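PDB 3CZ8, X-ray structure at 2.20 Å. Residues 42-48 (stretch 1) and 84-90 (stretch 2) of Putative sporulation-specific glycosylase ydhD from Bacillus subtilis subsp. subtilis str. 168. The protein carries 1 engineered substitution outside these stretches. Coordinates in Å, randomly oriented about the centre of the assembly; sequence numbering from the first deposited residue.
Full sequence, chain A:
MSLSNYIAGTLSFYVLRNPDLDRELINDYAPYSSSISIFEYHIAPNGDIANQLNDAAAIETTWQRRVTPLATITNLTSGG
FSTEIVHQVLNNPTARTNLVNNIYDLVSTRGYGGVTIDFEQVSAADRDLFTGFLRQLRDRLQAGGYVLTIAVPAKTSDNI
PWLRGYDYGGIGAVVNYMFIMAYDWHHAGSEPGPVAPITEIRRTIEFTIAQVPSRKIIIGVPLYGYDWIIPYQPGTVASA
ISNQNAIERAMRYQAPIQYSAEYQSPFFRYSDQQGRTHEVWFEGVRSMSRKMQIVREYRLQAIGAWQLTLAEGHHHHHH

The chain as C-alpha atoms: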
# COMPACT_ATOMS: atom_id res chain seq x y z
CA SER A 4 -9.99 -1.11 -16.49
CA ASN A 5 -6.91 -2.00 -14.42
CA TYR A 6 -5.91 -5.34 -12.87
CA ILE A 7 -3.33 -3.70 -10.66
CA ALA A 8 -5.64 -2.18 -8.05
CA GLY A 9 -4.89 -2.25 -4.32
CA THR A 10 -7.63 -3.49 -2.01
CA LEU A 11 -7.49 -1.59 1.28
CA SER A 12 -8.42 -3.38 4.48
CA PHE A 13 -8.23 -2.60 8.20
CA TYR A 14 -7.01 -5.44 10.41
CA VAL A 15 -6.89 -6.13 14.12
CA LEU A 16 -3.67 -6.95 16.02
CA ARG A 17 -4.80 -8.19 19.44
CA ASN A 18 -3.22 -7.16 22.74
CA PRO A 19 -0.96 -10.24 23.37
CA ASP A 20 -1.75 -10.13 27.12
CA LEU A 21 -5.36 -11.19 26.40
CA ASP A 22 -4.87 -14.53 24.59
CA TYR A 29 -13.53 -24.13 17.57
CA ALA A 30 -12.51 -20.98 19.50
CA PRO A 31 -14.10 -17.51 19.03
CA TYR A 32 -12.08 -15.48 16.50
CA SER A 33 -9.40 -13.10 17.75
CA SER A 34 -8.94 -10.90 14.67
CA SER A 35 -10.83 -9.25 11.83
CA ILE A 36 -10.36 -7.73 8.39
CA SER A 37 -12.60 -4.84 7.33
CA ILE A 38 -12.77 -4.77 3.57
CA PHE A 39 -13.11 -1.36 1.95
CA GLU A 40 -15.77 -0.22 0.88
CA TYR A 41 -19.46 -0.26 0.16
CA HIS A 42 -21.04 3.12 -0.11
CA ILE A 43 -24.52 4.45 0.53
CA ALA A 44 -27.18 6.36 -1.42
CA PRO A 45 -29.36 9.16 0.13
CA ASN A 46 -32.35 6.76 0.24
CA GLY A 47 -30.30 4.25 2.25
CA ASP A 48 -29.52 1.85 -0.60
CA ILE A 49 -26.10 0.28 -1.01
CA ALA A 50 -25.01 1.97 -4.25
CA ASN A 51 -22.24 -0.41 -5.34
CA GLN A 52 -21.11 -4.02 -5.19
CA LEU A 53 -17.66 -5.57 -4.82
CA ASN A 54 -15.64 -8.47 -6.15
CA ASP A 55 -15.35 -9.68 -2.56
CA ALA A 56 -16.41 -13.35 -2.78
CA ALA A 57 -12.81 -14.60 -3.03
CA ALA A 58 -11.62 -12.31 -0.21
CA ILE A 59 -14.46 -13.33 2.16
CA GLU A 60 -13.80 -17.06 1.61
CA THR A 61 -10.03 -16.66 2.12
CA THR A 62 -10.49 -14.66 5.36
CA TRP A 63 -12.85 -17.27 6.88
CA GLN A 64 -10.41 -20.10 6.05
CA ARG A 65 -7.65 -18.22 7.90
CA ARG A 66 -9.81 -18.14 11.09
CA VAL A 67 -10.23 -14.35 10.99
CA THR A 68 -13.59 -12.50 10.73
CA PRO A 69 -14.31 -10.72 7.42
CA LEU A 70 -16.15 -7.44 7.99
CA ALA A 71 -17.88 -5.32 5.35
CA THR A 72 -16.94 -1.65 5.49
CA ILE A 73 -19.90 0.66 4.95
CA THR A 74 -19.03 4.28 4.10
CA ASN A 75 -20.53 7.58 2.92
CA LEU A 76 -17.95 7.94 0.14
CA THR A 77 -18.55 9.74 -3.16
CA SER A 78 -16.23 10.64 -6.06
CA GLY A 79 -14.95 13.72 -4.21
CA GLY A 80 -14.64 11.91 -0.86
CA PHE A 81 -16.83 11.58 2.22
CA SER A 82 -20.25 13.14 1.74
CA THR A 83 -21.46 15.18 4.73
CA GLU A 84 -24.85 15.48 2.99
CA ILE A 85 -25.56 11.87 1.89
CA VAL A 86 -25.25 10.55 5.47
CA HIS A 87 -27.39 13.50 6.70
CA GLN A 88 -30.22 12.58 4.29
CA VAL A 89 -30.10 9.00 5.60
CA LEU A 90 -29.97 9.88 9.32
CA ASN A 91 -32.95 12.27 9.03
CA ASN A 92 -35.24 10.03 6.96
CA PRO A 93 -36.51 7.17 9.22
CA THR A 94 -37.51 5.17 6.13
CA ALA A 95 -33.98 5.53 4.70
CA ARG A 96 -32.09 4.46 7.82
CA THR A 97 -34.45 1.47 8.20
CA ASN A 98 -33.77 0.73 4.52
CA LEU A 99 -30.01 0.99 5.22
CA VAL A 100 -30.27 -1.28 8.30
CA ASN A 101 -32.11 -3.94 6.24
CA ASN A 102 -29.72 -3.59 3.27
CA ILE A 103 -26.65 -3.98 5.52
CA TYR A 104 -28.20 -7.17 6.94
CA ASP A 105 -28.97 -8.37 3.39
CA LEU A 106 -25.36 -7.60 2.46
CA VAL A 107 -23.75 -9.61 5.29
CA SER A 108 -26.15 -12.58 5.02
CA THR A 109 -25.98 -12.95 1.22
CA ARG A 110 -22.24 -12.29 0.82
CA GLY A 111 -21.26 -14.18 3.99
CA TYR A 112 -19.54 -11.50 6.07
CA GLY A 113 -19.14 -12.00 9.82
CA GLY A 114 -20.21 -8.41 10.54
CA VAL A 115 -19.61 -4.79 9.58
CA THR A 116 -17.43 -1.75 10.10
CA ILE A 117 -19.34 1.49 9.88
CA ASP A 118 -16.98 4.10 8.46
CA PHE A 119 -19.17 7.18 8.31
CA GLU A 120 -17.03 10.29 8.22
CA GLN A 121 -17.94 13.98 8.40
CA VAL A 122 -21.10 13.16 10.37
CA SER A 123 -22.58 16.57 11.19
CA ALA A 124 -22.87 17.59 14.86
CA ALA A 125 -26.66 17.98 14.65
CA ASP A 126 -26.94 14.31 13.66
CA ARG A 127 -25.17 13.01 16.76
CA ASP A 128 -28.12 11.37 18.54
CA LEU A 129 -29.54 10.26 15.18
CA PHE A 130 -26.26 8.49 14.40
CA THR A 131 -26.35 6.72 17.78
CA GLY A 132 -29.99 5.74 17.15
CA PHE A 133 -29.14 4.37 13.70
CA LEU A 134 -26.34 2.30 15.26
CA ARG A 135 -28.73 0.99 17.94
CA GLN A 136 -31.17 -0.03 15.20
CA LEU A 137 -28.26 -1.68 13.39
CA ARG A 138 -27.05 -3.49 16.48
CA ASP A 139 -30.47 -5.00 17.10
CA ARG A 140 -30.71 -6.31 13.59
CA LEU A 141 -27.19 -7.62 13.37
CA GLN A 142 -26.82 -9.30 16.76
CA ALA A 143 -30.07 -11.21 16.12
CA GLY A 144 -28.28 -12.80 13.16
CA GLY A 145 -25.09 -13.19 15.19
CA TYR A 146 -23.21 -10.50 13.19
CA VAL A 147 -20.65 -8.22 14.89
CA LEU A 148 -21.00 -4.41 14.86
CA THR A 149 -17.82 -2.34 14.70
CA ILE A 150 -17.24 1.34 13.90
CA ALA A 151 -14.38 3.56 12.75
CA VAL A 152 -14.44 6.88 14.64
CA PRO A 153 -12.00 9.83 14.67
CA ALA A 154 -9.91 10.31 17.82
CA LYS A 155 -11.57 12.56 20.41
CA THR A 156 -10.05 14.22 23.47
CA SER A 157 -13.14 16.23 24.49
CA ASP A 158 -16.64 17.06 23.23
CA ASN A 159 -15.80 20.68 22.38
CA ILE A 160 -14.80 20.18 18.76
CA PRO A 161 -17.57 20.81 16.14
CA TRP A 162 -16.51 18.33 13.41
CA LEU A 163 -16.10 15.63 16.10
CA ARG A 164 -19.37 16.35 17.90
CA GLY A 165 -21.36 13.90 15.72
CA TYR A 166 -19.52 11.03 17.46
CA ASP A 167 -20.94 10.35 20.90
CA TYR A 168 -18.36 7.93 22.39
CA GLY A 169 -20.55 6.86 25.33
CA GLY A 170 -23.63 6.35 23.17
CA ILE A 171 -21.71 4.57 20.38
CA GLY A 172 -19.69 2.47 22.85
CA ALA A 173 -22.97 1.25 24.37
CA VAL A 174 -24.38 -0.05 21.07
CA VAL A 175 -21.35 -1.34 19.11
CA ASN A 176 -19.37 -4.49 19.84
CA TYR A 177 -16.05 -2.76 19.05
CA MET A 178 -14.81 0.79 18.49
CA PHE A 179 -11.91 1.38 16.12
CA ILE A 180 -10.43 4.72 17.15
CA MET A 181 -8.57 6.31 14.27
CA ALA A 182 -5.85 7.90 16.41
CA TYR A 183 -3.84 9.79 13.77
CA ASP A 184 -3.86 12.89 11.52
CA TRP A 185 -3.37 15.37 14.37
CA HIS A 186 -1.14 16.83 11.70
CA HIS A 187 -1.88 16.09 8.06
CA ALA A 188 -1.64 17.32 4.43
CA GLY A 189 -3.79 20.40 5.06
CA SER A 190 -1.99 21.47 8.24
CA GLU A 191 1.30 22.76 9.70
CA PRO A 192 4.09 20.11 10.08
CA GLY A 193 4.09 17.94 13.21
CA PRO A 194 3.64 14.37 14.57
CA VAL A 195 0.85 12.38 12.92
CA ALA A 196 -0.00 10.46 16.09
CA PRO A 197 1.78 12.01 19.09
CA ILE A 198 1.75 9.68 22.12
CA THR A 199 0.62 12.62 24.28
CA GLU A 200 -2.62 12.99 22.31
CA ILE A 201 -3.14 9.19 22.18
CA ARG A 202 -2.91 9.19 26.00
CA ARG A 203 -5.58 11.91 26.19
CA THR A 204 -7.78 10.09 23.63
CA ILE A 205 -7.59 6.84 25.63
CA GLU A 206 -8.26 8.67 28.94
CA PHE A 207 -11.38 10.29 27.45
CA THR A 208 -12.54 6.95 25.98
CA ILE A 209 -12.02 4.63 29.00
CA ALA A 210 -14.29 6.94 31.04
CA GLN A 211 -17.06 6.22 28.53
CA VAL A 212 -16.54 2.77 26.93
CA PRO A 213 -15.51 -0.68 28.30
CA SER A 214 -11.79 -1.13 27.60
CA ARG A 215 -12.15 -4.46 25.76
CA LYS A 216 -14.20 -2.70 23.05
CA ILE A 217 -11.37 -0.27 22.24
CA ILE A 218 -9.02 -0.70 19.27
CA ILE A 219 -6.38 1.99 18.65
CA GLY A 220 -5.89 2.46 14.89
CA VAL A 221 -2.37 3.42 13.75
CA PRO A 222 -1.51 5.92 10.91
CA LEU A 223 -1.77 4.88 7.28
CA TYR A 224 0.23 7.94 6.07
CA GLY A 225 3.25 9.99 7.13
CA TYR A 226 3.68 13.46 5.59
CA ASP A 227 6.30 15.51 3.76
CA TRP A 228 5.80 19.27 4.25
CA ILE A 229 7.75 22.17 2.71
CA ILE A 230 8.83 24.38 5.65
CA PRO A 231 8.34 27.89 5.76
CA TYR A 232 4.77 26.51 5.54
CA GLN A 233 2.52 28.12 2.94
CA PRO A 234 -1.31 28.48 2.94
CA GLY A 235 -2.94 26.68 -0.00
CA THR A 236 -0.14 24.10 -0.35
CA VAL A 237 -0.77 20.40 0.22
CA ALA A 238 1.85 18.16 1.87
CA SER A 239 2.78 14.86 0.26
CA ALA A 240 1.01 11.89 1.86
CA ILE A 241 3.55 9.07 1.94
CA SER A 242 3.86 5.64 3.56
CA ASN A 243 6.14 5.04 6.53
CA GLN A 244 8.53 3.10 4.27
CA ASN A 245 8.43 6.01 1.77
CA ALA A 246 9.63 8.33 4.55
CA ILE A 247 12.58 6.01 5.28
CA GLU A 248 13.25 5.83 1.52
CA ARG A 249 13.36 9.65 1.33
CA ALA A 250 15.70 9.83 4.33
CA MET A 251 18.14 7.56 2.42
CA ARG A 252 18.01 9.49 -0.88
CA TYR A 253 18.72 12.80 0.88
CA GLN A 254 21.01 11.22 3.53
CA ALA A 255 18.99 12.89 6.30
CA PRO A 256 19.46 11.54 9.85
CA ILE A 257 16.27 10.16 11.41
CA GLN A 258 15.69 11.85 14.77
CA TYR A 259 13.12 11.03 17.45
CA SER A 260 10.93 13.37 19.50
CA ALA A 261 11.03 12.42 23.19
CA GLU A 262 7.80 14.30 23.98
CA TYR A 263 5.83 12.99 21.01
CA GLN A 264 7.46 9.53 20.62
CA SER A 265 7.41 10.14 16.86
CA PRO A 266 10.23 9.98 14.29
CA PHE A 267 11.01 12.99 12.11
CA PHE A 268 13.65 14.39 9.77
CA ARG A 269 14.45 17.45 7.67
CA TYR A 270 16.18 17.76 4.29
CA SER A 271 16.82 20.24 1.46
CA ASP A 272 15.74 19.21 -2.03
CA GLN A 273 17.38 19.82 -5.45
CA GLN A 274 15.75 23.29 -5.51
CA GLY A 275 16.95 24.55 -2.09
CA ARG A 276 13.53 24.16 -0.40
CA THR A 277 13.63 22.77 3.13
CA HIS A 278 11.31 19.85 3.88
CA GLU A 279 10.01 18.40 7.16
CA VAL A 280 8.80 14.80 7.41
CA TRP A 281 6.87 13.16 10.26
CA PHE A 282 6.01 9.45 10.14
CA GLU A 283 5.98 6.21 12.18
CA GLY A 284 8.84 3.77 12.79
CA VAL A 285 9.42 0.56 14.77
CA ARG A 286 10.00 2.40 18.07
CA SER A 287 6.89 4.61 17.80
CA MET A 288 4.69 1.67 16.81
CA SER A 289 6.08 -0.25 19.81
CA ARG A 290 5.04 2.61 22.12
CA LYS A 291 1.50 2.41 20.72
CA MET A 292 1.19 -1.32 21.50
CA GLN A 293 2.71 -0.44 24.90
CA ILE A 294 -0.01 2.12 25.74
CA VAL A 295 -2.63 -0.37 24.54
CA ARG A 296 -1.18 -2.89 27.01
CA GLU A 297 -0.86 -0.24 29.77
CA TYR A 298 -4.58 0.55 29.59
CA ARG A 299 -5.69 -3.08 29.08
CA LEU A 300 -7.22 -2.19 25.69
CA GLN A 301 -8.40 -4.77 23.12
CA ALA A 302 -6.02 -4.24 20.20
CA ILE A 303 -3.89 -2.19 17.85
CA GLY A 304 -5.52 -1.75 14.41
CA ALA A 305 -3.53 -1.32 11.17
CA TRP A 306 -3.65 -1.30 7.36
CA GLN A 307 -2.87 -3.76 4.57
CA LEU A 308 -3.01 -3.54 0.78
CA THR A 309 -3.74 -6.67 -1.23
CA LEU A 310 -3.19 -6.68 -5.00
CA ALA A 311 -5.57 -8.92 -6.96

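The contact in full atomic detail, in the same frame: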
# COMPACT_ATOMS: atom_id res chain seq x y z
N HIS A 42 -20.55 1.81 -0.41
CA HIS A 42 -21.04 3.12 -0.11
C HIS A 42 -22.54 3.28 -0.26
O HIS A 42 -23.19 2.50 -0.91
CB HIS A 42 -20.28 4.20 -0.89
CG HIS A 42 -20.09 3.89 -2.33
ND1 HIS A 42 -19.09 3.08 -2.79
CD2 HIS A 42 -20.80 4.25 -3.42
CE1 HIS A 42 -19.19 2.94 -4.09
NE2 HIS A 42 -20.22 3.64 -4.50
N ILE A 43 -23.08 4.31 0.37
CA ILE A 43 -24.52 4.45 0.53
C ILE A 43 -25.12 5.53 -0.37
O ILE A 43 -24.43 6.47 -0.78
CB ILE A 43 -24.91 4.70 2.02
CG1 ILE A 43 -24.44 6.07 2.51
CG2 ILE A 43 -24.34 3.60 2.90
CD1 ILE A 43 -25.01 6.50 3.85
N ALA A 44 -26.40 5.37 -0.69
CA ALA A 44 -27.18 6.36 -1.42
C ALA A 44 -28.04 7.14 -0.41
O ALA A 44 -28.25 6.65 0.70
CB ALA A 44 -28.04 5.67 -2.48
N PRO A 45 -28.50 8.36 -0.77
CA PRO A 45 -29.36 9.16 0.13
C PRO A 45 -30.65 8.48 0.61
O PRO A 45 -31.18 8.84 1.67
CB PRO A 45 -29.71 10.38 -0.72
CG PRO A 45 -28.58 10.50 -1.67
CD PRO A 45 -28.21 9.10 -2.02
N ASN A 46 -31.15 7.50 -0.15
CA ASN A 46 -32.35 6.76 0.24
C ASN A 46 -32.03 5.53 1.11
O ASN A 46 -32.94 4.80 1.52
CB ASN A 46 -33.19 6.39 -0.99
CG ASN A 46 -32.52 5.36 -1.89
OD1 ASN A 46 -31.31 5.14 -1.83
ND2 ASN A 46 -33.32 4.73 -2.74
N GLY A 47 -30.75 5.32 1.37
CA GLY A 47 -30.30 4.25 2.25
C GLY A 47 -29.89 2.99 1.52
O GLY A 47 -29.53 2.00 2.15
N ASP A 48 -29.96 3.00 0.19
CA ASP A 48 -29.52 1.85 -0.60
C ASP A 48 -28.00 1.71 -0.58
O ASP A 48 -27.29 2.68 -0.34
CB ASP A 48 -30.02 1.96 -2.05
CG ASP A 48 -31.46 1.51 -2.21
OD1 ASP A 48 -32.24 2.27 -2.83
OD2 ASP A 48 -31.82 0.41 -1.74
N GLU A 84 -23.43 15.36 3.32
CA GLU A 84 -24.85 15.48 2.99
C GLU A 84 -25.59 14.15 2.81
O GLU A 84 -26.72 14.02 3.27
CB GLU A 84 -25.05 16.37 1.75
CG GLU A 84 -24.85 17.87 2.00
CD GLU A 84 -23.40 18.32 1.91
OE1 GLU A 84 -23.12 19.49 2.28
OE2 GLU A 84 -22.53 17.54 1.46
N ILE A 85 -24.95 13.19 2.14
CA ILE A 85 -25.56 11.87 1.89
C ILE A 85 -25.93 11.14 3.18
O ILE A 85 -27.04 10.60 3.30
CB ILE A 85 -24.68 10.99 0.95
CG1 ILE A 85 -24.80 11.48 -0.50
CG2 ILE A 85 -25.07 9.51 1.04
CD1 ILE A 85 -24.24 10.53 -1.54
N VAL A 86 -25.00 11.14 4.15
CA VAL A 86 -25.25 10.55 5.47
C VAL A 86 -26.33 11.32 6.25
O VAL A 86 -27.12 10.71 6.97
CB VAL A 86 -23.92 10.33 6.28
CG1 VAL A 86 -23.26 11.65 6.67
CG2 VAL A 86 -24.15 9.45 7.51
N HIS A 87 -26.37 12.64 6.08
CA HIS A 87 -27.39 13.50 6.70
C HIS A 87 -28.81 13.17 6.21
O HIS A 87 -29.75 13.13 7.00
CB HIS A 87 -27.07 14.98 6.46
CG HIS A 87 -28.02 15.93 7.12
ND1 HIS A 87 -27.81 16.43 8.38
CD2 HIS A 87 -29.17 16.49 6.68
CE1 HIS A 87 -28.80 17.25 8.70
NE2 HIS A 87 -29.64 17.30 7.69
N GLN A 88 -28.94 12.93 4.91
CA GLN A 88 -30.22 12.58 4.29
C GLN A 88 -30.73 11.22 4.76
O GLN A 88 -31.94 10.99 4.83
CB GLN A 88 -30.11 12.60 2.77
CG GLN A 88 -30.06 14.00 2.15
CD GLN A 88 -29.82 13.97 0.65
OE1 GLN A 88 -28.77 13.51 0.18
NE2 GLN A 88 -30.79 14.46 -0.12
N VAL A 89 -29.79 10.33 5.07
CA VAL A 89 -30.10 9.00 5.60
C VAL A 89 -30.53 9.08 7.07
O VAL A 89 -31.59 8.55 7.44
CB VAL A 89 -28.90 8.03 5.43
CG1 VAL A 89 -29.13 6.74 6.20
CG2 VAL A 89 -28.67 7.73 3.96
N LEU A 90 -29.74 9.78 7.88
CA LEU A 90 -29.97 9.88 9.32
C LEU A 90 -31.24 10.65 9.71
O LEU A 90 -31.74 10.50 10.82
CB LEU A 90 -28.74 10.48 10.03
CG LEU A 90 -27.46 9.63 10.08
CD1 LEU A 90 -26.36 10.36 10.83
CD2 LEU A 90 -27.70 8.26 10.70

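The contact is a small apolar packing of a tight turn and the isoleucine before it against one side of a helix, held by van der Waals contact alone: 341 Å² is buried, counting both sides, and no hydrogen bond crosses between the stretches. The helical partner, residues 84-90, presents Ile85, Gln88 and Val89, whose i, i+3, i+4 spacing brings them to the same side. The closest CA atoms across the stretches are those of Pro45 and Ile85, 5.0 Å apart.

Ile43 and Ile85 both direct their CA-to-CB bonds toward the other stretch, and Ile43 CG1 lies 3.8 Å from Ile85 CG2. With chi1 p and chi2 t, Ile43 also places its CD1 3.9 Å from Val89 CG2, so one long branched side chain reaches two successive helical turns. Val89 points sideways, yet its chi1 t rotamer sets CG2 against the turn backbone, 3.5 Å from Ala44 O and 3.6 Å from Pro45 O. A compact, beta-branched residue suits this close approach. Ile43 and Val89 are buried, as suits aliphatic groups.

Pro45, second in the type I turn from Ala44 to Gly47, loses the most area, 92 Å². Its ring covers Ile85, with Pro45 CG 4.1 Å from Ile85 CG1, while Pro45 CB meets Gln88 OE1 at 3.4 Å, a contact without hydrogen bonding. Gln88 is exposed, a setting that suits its polar amide.

The turn's shape is maintained internally. Gly47 N donates to Ala44 O (2.9 Å), and Ala44 N to Asp48 O (2.9 Å). Asp48 N donates to Asn46 OD1 (3.2 Å, 161°), so the Asn46 side chain braces the loop while its CA-to-CB bond points away from the helix. Gly47 has phi/psi of 96/2°, where a CB would jam against the preceding carbonyl O; glycine is therefore favoured by the backbone itself. Ala44, also pointing away, makes its contacts through backbone atoms; its CB stays 6.0 Å from Ile85 CG2.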